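Local coordinates for CRISPR-associated protein, Cse1 family (Acidimicrobium ferrooxidans, PDB 4H3T) that probably serves as the large Cse1 subunit of a type I-E Cascade complex, which in relatives helps recognise foreign DNA during CRISPR interference, at residues R484-E492 with L525-S533; R246-L257 with G286-V297. The protein carries 1 engineered substitution. All blocks are in the same frame, centred on the assembly; numbering follows the deposited sequence.

Interaction 1: residues R484-E492 with L525-S533; sequences RAEWAALVE and LARARNEFS
Two neighbouring antiparallel helices of the C-terminal helical bundle meet here, helix 481-504 packing through Arg484, Ala488 and Glu492 against Arg529 and Phe532 in the last turns of helix 511-532 and Ser533 just after it. Over these segments the helix axes run at 167° to each other and approach to 10.5 Å. Phe532 is the apolar centre of the contact. The ring swings across to helix 481-504 because chi1 of 177° places CG opposite the backbone N, and Arg484 CG lies over one face, 4.1 Å from the ring centroid in a CH-pi contact. Phe532 CE2 comes to the edge of the indole at Trp487 CD1, 3.6 Å away, and the two ring planes are nearly perpendicular. The Trp487 N-H is spent on Ala405 O, while Phe408 of the same helix, 397-415, meets the Phe532 ring. Arg484 bends at chi3 (-85°), which turns its guanidinium back to the closing turn of the partner helix: NH1 donates to Phe532 O over 2.8 Å, in the carbonyl plane, and NH2 forms a salt bridge with Asp404. Ser533 sets its CB against Ala488 CB and its OG against Ala485 CA. One turn back along helix 511-532, Arg529 lays its guanidinium over Ala488, whose CB sits above the centre of one face, 3.8 Å from CZ. The guanidinium edge meets Glu492: NE donates to OE1 over 2.6 Å, and NH2 adds a weak bond to the same oxygen. NE approaches OE1 from above the carboxylate plane, the two flat groups being almost perpendicular. Leu525 CD2 rests against Glu492 CG at 3.9 Å. These side chains serve the antiparallel packing of neighbouring helices that builds the C-terminal four-helix bundle of Cse1 proteins.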
loop_
_atom_site.group_PDB
_atom_site.type_symbol
_atom_site.label_atom_id
_atom_site.label_comp_id
_atom_site.label_asym_id
_atom_site.label_seq_id
_atom_site.Cartn_x
_atom_site.Cartn_y
_atom_site.Cartn_z
ATOM N N ARG A 484 -23.096 7.694 15.411
ATOM C CA ARG A 484 -23.217 8.949 14.642
ATOM C C ARG A 484 -23.305 10.120 15.648
ATOM O O ARG A 484 -22.490 11.037 15.590
ATOM C CB ARG A 484 -24.470 8.862 13.733
ATOM C CG ARG A 484 -24.674 9.997 12.767
ATOM C CD ARG A 484 -25.882 9.729 11.856
ATOM N NE ARG A 484 -25.578 8.904 10.669
ATOM C CZ ARG A 484 -25.100 9.343 9.510
ATOM N NH1 ARG A 484 -24.827 10.626 9.338
ATOM N NH2 ARG A 484 -24.936 8.511 8.501
ATOM N N ALA A 485 -24.203 10.012 16.662
ATOM C CA ALA A 485 -24.325 11.021 17.717
ATOM C C ALA A 485 -23.042 11.082 18.611
ATOM O O ALA A 485 -22.574 12.183 18.954
ATOM C CB ALA A 485 -25.584 10.775 18.556
ATOM N N GLU A 486 -22.437 9.939 18.936
ATOM C CA GLU A 486 -21.184 9.940 19.721
ATOM C C GLU A 486 -20.043 10.630 19.020
ATOM O O GLU A 486 -19.315 11.408 19.638
ATOM C CB GLU A 486 -20.714 8.514 20.010
ATOM C CG GLU A 486 -21.670 7.839 20.998
ATOM C CD GLU A 486 -21.493 6.331 21.024
ATOM O OE1 GLU A 486 -20.642 5.781 20.282
ATOM O OE2 GLU A 486 -22.237 5.695 21.789
ATOM N N TRP A 487 -19.864 10.324 17.733
ATOM C CA TRP A 487 -18.785 10.927 16.977
ATOM C C TRP A 487 -19.005 12.480 16.886
ATOM O O TRP A 487 -18.056 13.251 17.035
ATOM C CB TRP A 487 -18.707 10.317 15.590
ATOM C CG TRP A 487 -17.591 10.891 14.762
ATOM C CD1 TRP A 487 -17.699 11.624 13.607
ATOM C CD2 TRP A 487 -16.195 10.762 15.027
ATOM N NE1 TRP A 487 -16.453 11.976 13.153
ATOM C CE2 TRP A 487 -15.507 11.420 13.981
ATOM C CE3 TRP A 487 -15.449 10.139 16.047
ATOM C CZ2 TRP A 487 -14.108 11.505 13.945
ATOM C CZ3 TRP A 487 -14.064 10.238 16.013
ATOM C CH2 TRP A 487 -13.410 10.893 14.971
ATOM N N ALA A 488 -20.255 12.905 16.688
ATOM C CA ALA A 488 -20.582 14.333 16.594
ATOM C C ALA A 488 -20.126 15.082 17.855
ATOM O O ALA A 488 -19.499 16.136 17.761
ATOM C CB ALA A 488 -22.083 14.540 16.384
ATOM N N ALA A 489 -20.499 14.575 19.021
ATOM C CA ALA A 489 -20.098 15.185 20.294
ATOM C C ALA A 489 -18.566 15.121 20.511
ATOM O O ALA A 489 -18.004 16.060 21.059
ATOM C CB ALA A 489 -20.826 14.508 21.471
ATOM N N LEU A 490 -17.896 14.013 20.160
ATOM C CA LEU A 490 -16.433 13.934 20.320
ATOM C C LEU A 490 -15.729 14.995 19.440
ATOM O O LEU A 490 -14.910 15.778 19.925
ATOM C CB LEU A 490 -15.964 12.511 19.982
ATOM C CG LEU A 490 -14.499 12.219 20.243
ATOM C CD1 LEU A 490 -14.313 10.744 20.639
ATOM C CD2 LEU A 490 -13.587 12.713 19.060
ATOM N N VAL A 491 -16.115 15.095 18.180
ATOM C CA VAL A 491 -15.459 16.052 17.280
ATOM C C VAL A 491 -15.690 17.495 17.747
ATOM O O VAL A 491 -14.748 18.281 17.724
ATOM C CB VAL A 491 -15.914 15.834 15.824
ATOM C CG1 VAL A 491 -15.436 16.962 14.909
ATOM C CG2 VAL A 491 -15.442 14.489 15.297
ATOM N N GLU A 492 -16.903 17.826 18.191
ATOM C CA GLU A 492 -17.175 19.182 18.693
ATOM C C GLU A 492 -16.303 19.534 19.884
ATOM O O GLU A 492 -15.833 20.668 19.966
ATOM C CB GLU A 492 -18.635 19.345 19.160
ATOM C CG GLU A 492 -19.660 19.492 18.062
ATOM C CD GLU A 492 -20.941 20.067 18.647
ATOM O OE1 GLU A 492 -21.805 19.266 19.085
ATOM O OE2 GLU A 492 -20.991 21.305 18.844
ATOM N N LEU A 525 -19.815 25.001 12.375
ATOM C CA LEU A 525 -19.808 23.724 13.082
ATOM C C LEU A 525 -21.252 23.234 13.347
ATOM O O LEU A 525 -21.542 22.074 13.092
ATOM C CB LEU A 525 -19.059 23.850 14.406
ATOM C CG LEU A 525 -18.849 22.536 15.199
ATOM C CD1 LEU A 525 -18.019 21.518 14.363
ATOM C CD2 LEU A 525 -18.219 22.840 16.594
ATOM N N ALA A 526 -22.150 24.138 13.787
ATOM C CA ALA A 526 -23.561 23.850 14.041
ATOM C C ALA A 526 -24.250 23.382 12.750
ATOM O O ALA A 526 -24.948 22.372 12.762
ATOM C CB ALA A 526 -24.285 25.083 14.600
ATOM N N ARG A 527 -23.989 24.073 11.623
ATOM C CA ARG A 527 -24.543 23.679 10.334
ATOM C C ARG A 527 -24.062 22.278 9.935
ATOM O O ARG A 527 -24.864 21.454 9.484
ATOM C CB ARG A 527 -24.170 24.676 9.239
ATOM C CG ARG A 527 -25.021 24.565 7.990
ATOM C CD ARG A 527 -24.574 25.558 6.937
ATOM N NE ARG A 527 -24.812 26.947 7.339
ATOM C CZ ARG A 527 -25.980 27.594 7.262
ATOM N NH1 ARG A 527 -27.071 26.972 6.811
ATOM N NH2 ARG A 527 -26.071 28.862 7.650
ATOM N N ALA A 528 -22.767 22.004 10.069
ATOM C CA ALA A 528 -22.257 20.684 9.704
ATOM C C ALA A 528 -22.838 19.582 10.635
ATOM O O ALA A 528 -23.132 18.479 10.194
ATOM C CB ALA A 528 -20.753 20.683 9.793
ATOM N N ARG A 529 -22.911 19.882 11.918
ATOM C CA ARG A 529 -23.465 19.010 12.961
ATOM C C ARG A 529 -24.941 18.619 12.648
ATOM O O ARG A 529 -25.317 17.463 12.778
ATOM C CB ARG A 529 -23.448 19.751 14.307
ATOM C CG ARG A 529 -22.889 19.005 15.462
ATOM C CD ARG A 529 -23.936 18.261 16.170
ATOM N NE ARG A 529 -23.496 17.967 17.525
ATOM C CZ ARG A 529 -24.078 17.103 18.327
ATOM N NH1 ARG A 529 -25.163 16.436 17.926
ATOM N NH2 ARG A 529 -23.600 16.906 19.550
ATOM N N ASN A 530 -25.735 19.585 12.180
ATOM C CA ASN A 530 -27.133 19.323 11.832
ATOM C C ASN A 530 -27.205 18.384 10.602
ATOM O O ASN A 530 -27.990 17.460 10.621
ATOM C CB ASN A 530 -27.887 20.642 11.604
ATOM C CG ASN A 530 -29.331 20.426 11.300
ATOM O OD1 ASN A 530 -30.069 19.860 12.118
ATOM N ND2 ASN A 530 -29.731 20.726 10.072
ATOM N N GLU A 531 -26.314 18.539 9.622
ATOM C CA GLU A 531 -26.262 17.664 8.454
ATOM C C GLU A 531 -25.780 16.251 8.835
ATOM O O GLU A 531 -26.222 15.267 8.237
ATOM C CB GLU A 531 -25.310 18.286 7.398
ATOM C CG GLU A 531 -24.974 17.464 6.158
ATOM C CD GLU A 531 -23.797 18.045 5.383
ATOM O OE1 GLU A 531 -22.883 17.272 5.000
ATOM O OE2 GLU A 531 -23.767 19.286 5.206
ATOM N N PHE A 532 -24.883 16.143 9.812
ATOM C CA PHE A 532 -24.319 14.858 10.176
ATOM C C PHE A 532 -25.198 14.068 11.141
ATOM O O PHE A 532 -25.436 12.890 10.918
ATOM C CB PHE A 532 -22.920 15.032 10.792
ATOM C CG PHE A 532 -22.274 13.731 11.275
ATOM C CD1 PHE A 532 -22.191 12.627 10.445
ATOM C CD2 PHE A 532 -21.761 13.625 12.562
ATOM C CE1 PHE A 532 -21.568 11.437 10.880
ATOM C CE2 PHE A 532 -21.169 12.433 13.004
ATOM C CZ PHE A 532 -21.097 11.338 12.164
ATOM N N SER A 533 -25.603 14.708 12.239
ATOM C CA SER A 533 -26.346 14.083 13.328
ATOM C C SER A 533 -27.472 15.064 13.770
ATOM O O SER A 533 -27.331 15.811 14.749
ATOM C CB SER A 533 -25.351 13.762 14.444
ATOM O OG SER A 533 -25.874 12.964 15.482
#

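Interaction 2: residues R246-L257 with G286-V297; sequences RVMRAPDGVCDL and GDEVDRRAARDV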
loop_
_atom_site.group_PDB
_atom_site.type_symbol
_atom_site.label_atom_id
_atom_site.label_comp_id
_atom_site.label_asym_id
_atom_site.label_seq_id
_atom_site.Cartn_x
_atom_site.Cartn_y
_atom_site.Cartn_z
ATOM N N ARG A 246 13.749 -7.496 -23.125
ATOM C CA ARG A 246 12.518 -7.255 -22.353
ATOM C C ARG A 246 11.372 -6.896 -23.281
ATOM O O ARG A 246 11.577 -6.529 -24.441
ATOM C CB ARG A 246 12.761 -6.140 -21.325
ATOM C CG ARG A 246 12.859 -4.723 -21.932
ATOM C CD ARG A 246 13.636 -3.783 -21.056
ATOM N NE ARG A 246 13.471 -2.379 -21.447
ATOM C CZ ARG A 246 12.506 -1.551 -21.078
ATOM N NH1 ARG A 246 12.508 -0.301 -21.503
ATOM N NH2 ARG A 246 11.536 -1.960 -20.251
ATOM N N VAL A 247 10.176 -7.001 -22.771
ATOM C CA VAL A 247 8.946 -6.775 -23.546
ATOM C C VAL A 247 7.930 -6.075 -22.698
ATOM O O VAL A 247 8.045 -6.065 -21.462
ATOM C CB VAL A 247 8.307 -8.136 -24.085
ATOM C CG1 VAL A 247 9.230 -8.897 -25.039
ATOM C CG2 VAL A 247 7.860 -9.039 -22.964
HETATM N N MSE A 248 6.883 -5.590 -23.357
HETATM C CA MSE A 248 5.623 -5.210 -22.719
HETATM C C MSE A 248 4.711 -6.422 -22.971
HETATM O O MSE A 248 4.607 -6.834 -24.116
HETATM C CB MSE A 248 4.974 -3.930 -23.222
HETATM C CG MSE A 248 3.579 -3.754 -22.537
HETATM SE SE MSE A 248 2.643 -2.195 -23.011
HETATM C CE MSE A 248 3.665 -0.965 -21.903
ATOM N N ARG A 249 4.083 -6.970 -21.933
ATOM C CA ARG A 249 3.287 -8.197 -21.997
ATOM C C ARG A 249 2.142 -8.122 -21.015
ATOM O O ARG A 249 2.305 -7.619 -19.896
ATOM C CB ARG A 249 4.237 -9.383 -21.598
ATOM C CG ARG A 249 3.645 -10.734 -21.541
ATOM C CD ARG A 249 4.727 -11.815 -21.514
ATOM N NE ARG A 249 5.387 -12.000 -20.215
ATOM C CZ ARG A 249 4.821 -12.603 -19.169
ATOM N NH1 ARG A 249 3.564 -13.013 -19.232
ATOM N NH2 ARG A 249 5.495 -12.753 -18.034
ATOM N N ALA A 250 1.034 -8.753 -21.373
ATOM C CA ALA A 250 -0.111 -8.930 -20.490
ATOM C C ALA A 250 0.178 -10.076 -19.534
ATOM O O ALA A 250 0.512 -11.155 -19.986
ATOM C CB ALA A 250 -1.378 -9.228 -21.300
ATOM N N PRO A 251 -0.037 -9.936 -18.220
ATOM C CA PRO A 251 0.179 -11.105 -17.330
ATOM C C PRO A 251 -0.852 -12.215 -17.575
ATOM O O PRO A 251 -1.972 -11.907 -17.913
ATOM C CB PRO A 251 0.122 -10.517 -15.916
ATOM C CG PRO A 251 -0.433 -9.146 -16.061
ATOM C CD PRO A 251 -0.438 -8.731 -17.494
ATOM N N ASP A 252 -0.450 -13.497 -17.439
ATOM C CA ASP A 252 -1.343 -14.634 -17.650
ATOM C C ASP A 252 -2.341 -14.800 -16.509
ATOM O O ASP A 252 -3.347 -15.467 -16.647
ATOM C CB ASP A 252 -0.525 -15.918 -17.784
ATOM C CG ASP A 252 0.400 -15.926 -18.990
ATOM O OD1 ASP A 252 0.148 -15.134 -19.955
ATOM O OD2 ASP A 252 1.401 -16.683 -18.961
ATOM N N GLY A 253 -1.974 -14.283 -15.364
ATOM C CA GLY A 253 -2.754 -14.371 -14.142
ATOM C C GLY A 253 -1.957 -13.834 -12.970
ATOM O O GLY A 253 -0.861 -13.239 -13.136
ATOM N N VAL A 254 -2.464 -14.104 -11.775
ATOM C CA VAL A 254 -1.850 -13.565 -10.559
ATOM C C VAL A 254 -0.498 -14.139 -10.231
ATOM O O VAL A 254 0.331 -13.392 -9.716
ATOM C CB VAL A 254 -2.729 -13.659 -9.301
ATOM C CG1 VAL A 254 -3.842 -12.620 -9.350
ATOM C CG2 VAL A 254 -3.284 -15.066 -9.081
ATOM N N CYS A 255 -0.250 -15.430 -10.474
ATOM C CA CYS A 255 1.082 -16.001 -10.173
ATOM C C CYS A 255 2.145 -15.345 -11.010
ATOM O O CYS A 255 3.241 -15.132 -10.504
ATOM C CB CYS A 255 1.143 -17.500 -10.344
ATOM S SG CYS A 255 0.031 -18.412 -9.242
ATOM N N ASP A 256 1.830 -15.068 -12.293
ATOM C CA ASP A 256 2.725 -14.391 -13.235
ATOM C C ASP A 256 2.925 -12.915 -12.745
ATOM O O ASP A 256 4.045 -12.485 -12.488
ATOM C CB ASP A 256 2.085 -14.479 -14.639
ATOM C CG ASP A 256 2.877 -13.932 -15.780
ATOM O OD1 ASP A 256 4.125 -13.799 -15.636
ATOM O OD2 ASP A 256 2.256 -13.620 -16.833
ATOM N N LEU A 257 1.831 -12.207 -12.469
ATOM C CA LEU A 257 1.901 -10.808 -12.081
ATOM C C LEU A 257 2.575 -10.592 -10.750
ATOM O O LEU A 257 3.422 -9.706 -10.632
ATOM C CB LEU A 257 0.536 -10.172 -12.054
ATOM C CG LEU A 257 0.466 -8.653 -11.704
ATOM C CD1 LEU A 257 1.368 -7.798 -12.629
ATOM C CD2 LEU A 257 -0.989 -8.218 -11.767
ATOM N N GLY A 286 13.570 -4.207 -17.131
ATOM C CA GLY A 286 12.919 -5.486 -17.445
ATOM C C GLY A 286 11.561 -5.284 -18.097
ATOM O O GLY A 286 11.309 -4.309 -18.824
ATOM N N ASP A 287 10.694 -6.266 -17.910
ATOM C CA ASP A 287 9.437 -6.285 -18.594
ATOM C C ASP A 287 8.425 -5.301 -18.047
ATOM O O ASP A 287 8.325 -5.080 -16.855
ATOM C CB ASP A 287 8.805 -7.682 -18.544
ATOM C CG ASP A 287 9.580 -8.776 -19.239
ATOM O OD1 ASP A 287 10.199 -8.491 -20.300
ATOM O OD2 ASP A 287 9.608 -9.928 -18.700
ATOM N N GLU A 288 7.612 -4.751 -18.929
ATOM C CA GLU A 288 6.580 -3.797 -18.539
ATOM C C GLU A 288 5.226 -4.494 -18.537
ATOM O O GLU A 288 4.951 -5.281 -19.442
ATOM C CB GLU A 288 6.537 -2.632 -19.537
ATOM C CG GLU A 288 7.872 -1.900 -19.752
ATOM C CD GLU A 288 8.435 -1.106 -18.591
ATOM O OE1 GLU A 288 7.802 -1.126 -17.513
ATOM O OE2 GLU A 288 9.485 -0.434 -18.768
ATOM N N VAL A 289 4.400 -4.234 -17.528
ATOM C CA VAL A 289 3.084 -4.815 -17.421
ATOM C C VAL A 289 2.127 -4.024 -18.318
ATOM O O VAL A 289 2.034 -2.793 -18.213
ATOM C CB VAL A 289 2.559 -4.830 -15.957
ATOM C CG1 VAL A 289 1.153 -5.386 -15.893
ATOM C CG2 VAL A 289 3.466 -5.622 -15.033
ATOM N N ASP A 290 1.382 -4.738 -19.140
ATOM C CA ASP A 290 0.269 -4.178 -19.925
ATOM C C ASP A 290 -0.810 -3.735 -18.920
ATOM O O ASP A 290 -1.395 -4.559 -18.216
ATOM C CB ASP A 290 -0.241 -5.232 -20.900
ATOM C CG ASP A 290 -1.350 -4.737 -21.808
ATOM O OD1 ASP A 290 -2.285 -4.099 -21.300
ATOM O OD2 ASP A 290 -1.299 -5.027 -23.016
ATOM N N ARG A 291 -0.974 -2.424 -18.785
ATOM C CA ARG A 291 -1.820 -1.815 -17.750
ATOM C C ARG A 291 -3.314 -2.122 -17.937
ATOM O O ARG A 291 -4.009 -2.310 -16.922
ATOM C CB ARG A 291 -1.563 -0.303 -17.679
ATOM C CG ARG A 291 -0.115 -0.001 -17.221
ATOM C CD ARG A 291 0.246 1.475 -17.291
ATOM N NE ARG A 291 1.529 1.714 -16.601
ATOM C CZ ARG A 291 2.007 2.906 -16.257
ATOM N NH1 ARG A 291 1.308 4.002 -16.489
ATOM N NH2 ARG A 291 3.181 3.008 -15.666
ATOM N N ARG A 292 -3.765 -2.325 -19.201
ATOM C CA ARG A 292 -5.153 -2.723 -19.484
ATOM C C ARG A 292 -5.404 -4.119 -18.974
ATOM O O ARG A 292 -6.406 -4.358 -18.296
ATOM C CB ARG A 292 -5.448 -2.662 -20.999
ATOM C CG ARG A 292 -6.887 -3.015 -21.397
ATOM C CD ARG A 292 -7.005 -3.980 -22.578
ATOM N NE ARG A 292 -7.055 -5.399 -22.173
ATOM C CZ ARG A 292 -6.070 -6.298 -22.294
ATOM N NH1 ARG A 292 -4.889 -5.948 -22.814
ATOM N NH2 ARG A 292 -6.256 -7.552 -21.890
ATOM N N ALA A 293 -4.490 -5.059 -19.285
ATOM C CA ALA A 293 -4.626 -6.429 -18.800
ATOM C C ALA A 293 -4.498 -6.521 -17.267
ATOM O O ALA A 293 -5.165 -7.345 -16.673
ATOM C CB ALA A 293 -3.580 -7.327 -19.460
ATOM N N ALA A 294 -3.679 -5.650 -16.605
ATOM C CA ALA A 294 -3.497 -5.693 -15.141
ATOM C C ALA A 294 -4.817 -5.487 -14.386
ATOM O O ALA A 294 -5.037 -6.099 -13.336
ATOM C CB ALA A 294 -2.483 -4.614 -14.702
ATOM N N ARG A 295 -5.689 -4.619 -14.923
ATOM C CA ARG A 295 -6.967 -4.306 -14.310
ATOM C C ARG A 295 -7.841 -5.577 -14.204
ATOM O O ARG A 295 -8.491 -5.794 -13.177
ATOM C CB ARG A 295 -7.630 -3.156 -15.072
ATOM C CG ARG A 295 -9.063 -2.981 -14.763
ATOM C CD ARG A 295 -9.564 -1.634 -15.226
ATOM N NE ARG A 295 -11.000 -1.571 -15.031
ATOM C CZ ARG A 295 -11.933 -2.082 -15.835
ATOM N NH1 ARG A 295 -11.591 -2.722 -16.951
ATOM N NH2 ARG A 295 -13.208 -1.937 -15.542
ATOM N N ASP A 296 -7.775 -6.445 -15.188
ATOM C CA ASP A 296 -8.525 -7.707 -15.141
ATOM C C ASP A 296 -7.929 -8.708 -14.173
ATOM O O ASP A 296 -8.636 -9.576 -13.690
ATOM C CB ASP A 296 -8.570 -8.354 -16.531
ATOM C CG ASP A 296 -9.392 -7.573 -17.579
ATOM O OD1 ASP A 296 -10.292 -6.775 -17.176
ATOM O OD2 ASP A 296 -9.117 -7.737 -18.792
ATOM N N VAL A 297 -6.627 -8.665 -13.956
ATOM C CA VAL A 297 -5.937 -9.682 -13.186
ATOM C C VAL A 297 -5.856 -9.426 -11.677
ATOM O O VAL A 297 -5.997 -10.356 -10.886
ATOM C CB VAL A 297 -4.496 -9.828 -13.765
ATOM C CG1 VAL A 297 -3.631 -10.772 -12.935
ATOM C CG2 VAL A 297 -4.538 -10.286 -15.230
HETATM O O HOH W 1 10.024 1.100 -20.856
HETATM O O HOH W 2 7.516 -10.749 -16.955
HETATM O O HOH W 3 8.370 -12.271 -19.982
#
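Arg246 grips Gly286 and Glu288 at the start of a short parallel beta pairing, strand 248-249 beside the end of strand 275-289. Its NH2 donates to Gly286 O (2.8 Å) and to Glu288 OE2 (3.0 Å), both near the guanidinium plane; water 1 links NH1 to that same carboxylate oxygen. Replacing Arg246 with an alanine would probably leave Glu288 without its charged mate and Asp190, which binds NE, without its salt bridge. Alongside, Asp287 OD1 takes the N-H of Val247 and is also paired with Arg264. Backbone bonds then alternate: Glu288 N to Val247 O, Arg249 N to Glu288 O and Asp290 N to Arg249 O. Beyond the strands, Leu257 CD1 and Pro251 CD touch Val289, while Leu257 CD2 reaches Val297 CG1, joining the two short helices. Asp290 caps helix 291-297, its OD1 accepting from Ala293 N. Farther out, Arg249 holds Asp256 end-on, one nitrogen to each oxygen, and waters 2 and 3 connect its guanidinium to Asp287 OD2. Asp256 OD2 takes Arg249 NH1 on its syn lone pair and, on its anti lone pair, the backbone N of Asp252 at 2.8 Å.

In the fold
From the N terminus, the chain first reaches interaction 2, where residues 246-257 pair with 286-297 and close a connection made mostly of strands 263-272 and 275-289. This adds strand 248-249 to a mixed sheet through strand 275-289 and sets helix 254-257 against helix 291-297. Interaction 1 opens only later, at 484-492, and closes at 525-533 near the modelled C terminus, around an almost wholly helical connection. The two loops therefore follow in series and neither nest nor cross. The centres of the two contacts are about 46 Å apart and lie on opposite sides of the chain's centre; the nearest atoms remain about 29 Å apart. One contact lies in the mixed alpha/beta part, the other joins two of the C-terminal helices.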